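Local structure of CDP-glucose 4,6-dehydratase (Salmonella enterica subsp. enterica serovar Typhi, 1WVG) at residues F79-V84 with G122-V127. The protein catalyses the NAD+-dependent dehydration of CDP-D-glucose to CDP-4-dehydro-6-deoxy-D-glucose, an early step toward the CDP-3,6-dideoxy-D-mannose used in O-antigen synthesis. Numbering follows the deposited sequence.
Sequences FKPEIV and GNIKAV
The carbonyl of E82 receives two consecutive amides of segment 122-127, K125 N and A126 N. K125 N lies 2.8 Å from E82 O and is tilted off the carbonyl plane, whereas A126 N, a longer 3.3 Å from E82 O, sits within that plane and gives a straighter bond (158° at the hydrogen). This doubly bonded acceptor opens a parallel ladder, I83 beside A126 and V84 beside V127, in which V84 N returns a bond to A126 O at 3.1 Å. The CA hydrogens of I83 and V127 add weaker contacts to A126 O and V84 O.

Beside this carbonyl, K125 curls back through bends at chi2, chi3 and chi4 until NZ donates to N123 O of its own segment, 2.8 Å away and from above the carbonyl plane. The same turn lays NZ against the CB and CG of E82; the carboxylate stays farther off, with 5.2 Å from OE2 to NZ, so any attraction is probably only a longer-range one. A long, flexible lysine suits this partly exposed site where the chain enters the strand.

Buried positions take apolar residues. With I124 CG1 beside the backbone N (chi1 -72°), CG2 stands anti to N and reaches V84 CG2 at 4.1 Å, while CG1 rests near the carbonyl oxygen and ring of P81. V84 and V127, both beta-branched, meet through their CG1 methyls on one sheet face; on the other, small A126 lies beside I83.

K80 and G122, both with positive phi, are the first residues to leave helical geometry after helices 69-79 and 100-121; at G122 a CB would press on the preceding carbonyl O, so glycine fits. Helix 100-121 forms the beta-alpha-beta crossover of this Rossmann fold and packs on V84, I124 and V127; Y250 and L249 of helix 236-251 lie over I83 and A126, and strands 11-15 and 187-197 flank the pair.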
loop_
_atom_site.group_PDB
_atom_site.type_symbol
_atom_site.label_atom_id
_atom_site.label_comp_id
_atom_site.label_asym_id
_atom_site.label_seq_id
_atom_site.Cartn_x
_atom_site.Cartn_y
_atom_site.Cartn_z
ATOM N N PHE A 79 39.976 -1.611 20.403
ATOM C CA PHE A 79 39.478 -2.912 20.871
ATOM C C PHE A 79 39.371 -3.924 19.745
ATOM O O PHE A 79 39.461 -5.151 19.934
ATOM C CB PHE A 79 38.099 -2.682 21.562
ATOM C CG PHE A 79 37.410 -3.864 22.228
ATOM C CD1 PHE A 79 37.985 -4.504 23.327
ATOM C CD2 PHE A 79 36.149 -4.290 21.805
ATOM C CE1 PHE A 79 37.351 -5.567 23.967
ATOM C CE2 PHE A 79 35.503 -5.359 22.426
ATOM C CZ PHE A 79 36.102 -5.991 23.514
ATOM N N LYS A 80 39.135 -3.382 18.550
ATOM C CA LYS A 80 38.982 -4.227 17.393
ATOM C C LYS A 80 37.994 -5.336 17.670
ATOM O O LYS A 80 38.350 -6.489 17.626
ATOM C CB LYS A 80 40.274 -4.863 16.914
ATOM C CG LYS A 80 41.529 -4.054 17.221
ATOM C CD LYS A 80 42.743 -4.941 17.513
ATOM C CE LYS A 80 43.253 -4.865 18.955
ATOM N NZ LYS A 80 43.191 -6.135 19.717
ATOM N N PRO A 81 36.735 -5.007 17.931
ATOM C CA PRO A 81 35.743 -6.054 18.163
ATOM C C PRO A 81 35.403 -6.797 16.869
ATOM O O PRO A 81 35.699 -6.375 15.743
ATOM C CB PRO A 81 34.471 -5.283 18.533
ATOM C CG PRO A 81 34.585 -3.941 17.800
ATOM C CD PRO A 81 36.090 -3.684 17.656
ATOM N N GLU A 82 34.716 -7.909 17.002
ATOM C CA GLU A 82 34.297 -8.628 15.814
ATOM C C GLU A 82 32.774 -8.488 15.705
ATOM O O GLU A 82 32.164 -8.724 14.668
ATOM C CB GLU A 82 34.607 -10.123 15.955
ATOM C CG GLU A 82 36.043 -10.365 16.467
ATOM C CD GLU A 82 36.176 -11.362 17.593
ATOM O OE1 GLU A 82 35.762 -11.194 18.718
ATOM O OE2 GLU A 82 36.820 -12.438 17.240
ATOM N N ILE A 83 32.164 -8.117 16.832
ATOM C CA ILE A 83 30.724 -7.988 16.995
ATOM C C ILE A 83 30.354 -6.697 17.691
ATOM O O ILE A 83 31.095 -6.222 18.539
ATOM C CB ILE A 83 30.190 -9.167 17.775
ATOM C CG1 ILE A 83 30.453 -10.454 16.990
ATOM C CG2 ILE A 83 28.702 -8.960 18.056
ATOM C CD1 ILE A 83 29.857 -11.706 17.671
ATOM N N VAL A 84 29.215 -6.116 17.307
ATOM C CA VAL A 84 28.794 -4.848 17.835
ATOM C C VAL A 84 27.330 -4.778 18.041
ATOM O O VAL A 84 26.599 -5.096 17.119
ATOM C CB VAL A 84 29.088 -3.724 16.846
ATOM C CG1 VAL A 84 28.367 -2.467 17.295
ATOM C CG2 VAL A 84 30.574 -3.426 16.769
ATOM N N GLY A 122 36.764 -1.361 10.332
ATOM C CA GLY A 122 36.908 -2.617 9.619
ATOM C C GLY A 122 37.071 -3.863 10.505
ATOM O O GLY A 122 37.312 -3.789 11.711
ATOM N N ASN A 123 36.944 -5.037 9.868
ATOM C CA ASN A 123 37.077 -6.332 10.507
ATOM C C ASN A 123 35.997 -6.648 11.471
ATOM O O ASN A 123 36.176 -7.490 12.335
ATOM C CB ASN A 123 38.423 -6.512 11.194
ATOM C CG ASN A 123 39.329 -6.891 10.054
ATOM O OD1 ASN A 123 39.117 -7.926 9.402
ATOM N ND2 ASN A 123 40.214 -5.975 9.701
ATOM N N ILE A 124 34.913 -5.918 11.334
ATOM C CA ILE A 124 33.775 -6.144 12.181
ATOM C C ILE A 124 32.889 -7.062 11.368
ATOM O O ILE A 124 32.542 -6.824 10.214
ATOM C CB ILE A 124 33.083 -4.831 12.571
ATOM C CG1 ILE A 124 33.968 -4.094 13.570
ATOM C CG2 ILE A 124 31.681 -5.096 13.149
ATOM C CD1 ILE A 124 33.855 -2.574 13.530
ATOM N N LYS A 125 32.532 -8.152 11.944
ATOM C CA LYS A 125 31.711 -9.054 11.173
ATOM C C LYS A 125 30.203 -8.867 11.281
ATOM O O LYS A 125 29.495 -9.067 10.294
ATOM C CB LYS A 125 32.048 -10.494 11.544
ATOM C CG LYS A 125 33.195 -11.057 10.722
ATOM C CD LYS A 125 34.477 -10.238 10.871
ATOM C CE LYS A 125 35.565 -11.022 11.538
ATOM N NZ LYS A 125 36.427 -10.248 12.486
ATOM N N ALA A 126 29.702 -8.567 12.484
ATOM C CA ALA A 126 28.282 -8.471 12.666
ATOM C C ALA A 126 27.950 -7.224 13.420
ATOM O O ALA A 126 28.629 -6.902 14.377
ATOM C CB ALA A 126 27.799 -9.673 13.460
ATOM N N VAL A 127 26.946 -6.519 12.941
ATOM C CA VAL A 127 26.476 -5.311 13.568
ATOM C C VAL A 127 24.980 -5.455 13.780
ATOM O O VAL A 127 24.213 -5.705 12.847
ATOM C CB VAL A 127 26.799 -4.048 12.791
ATOM C CG1 VAL A 127 26.337 -2.832 13.600
ATOM C CG2 VAL A 127 28.285 -3.948 12.497
#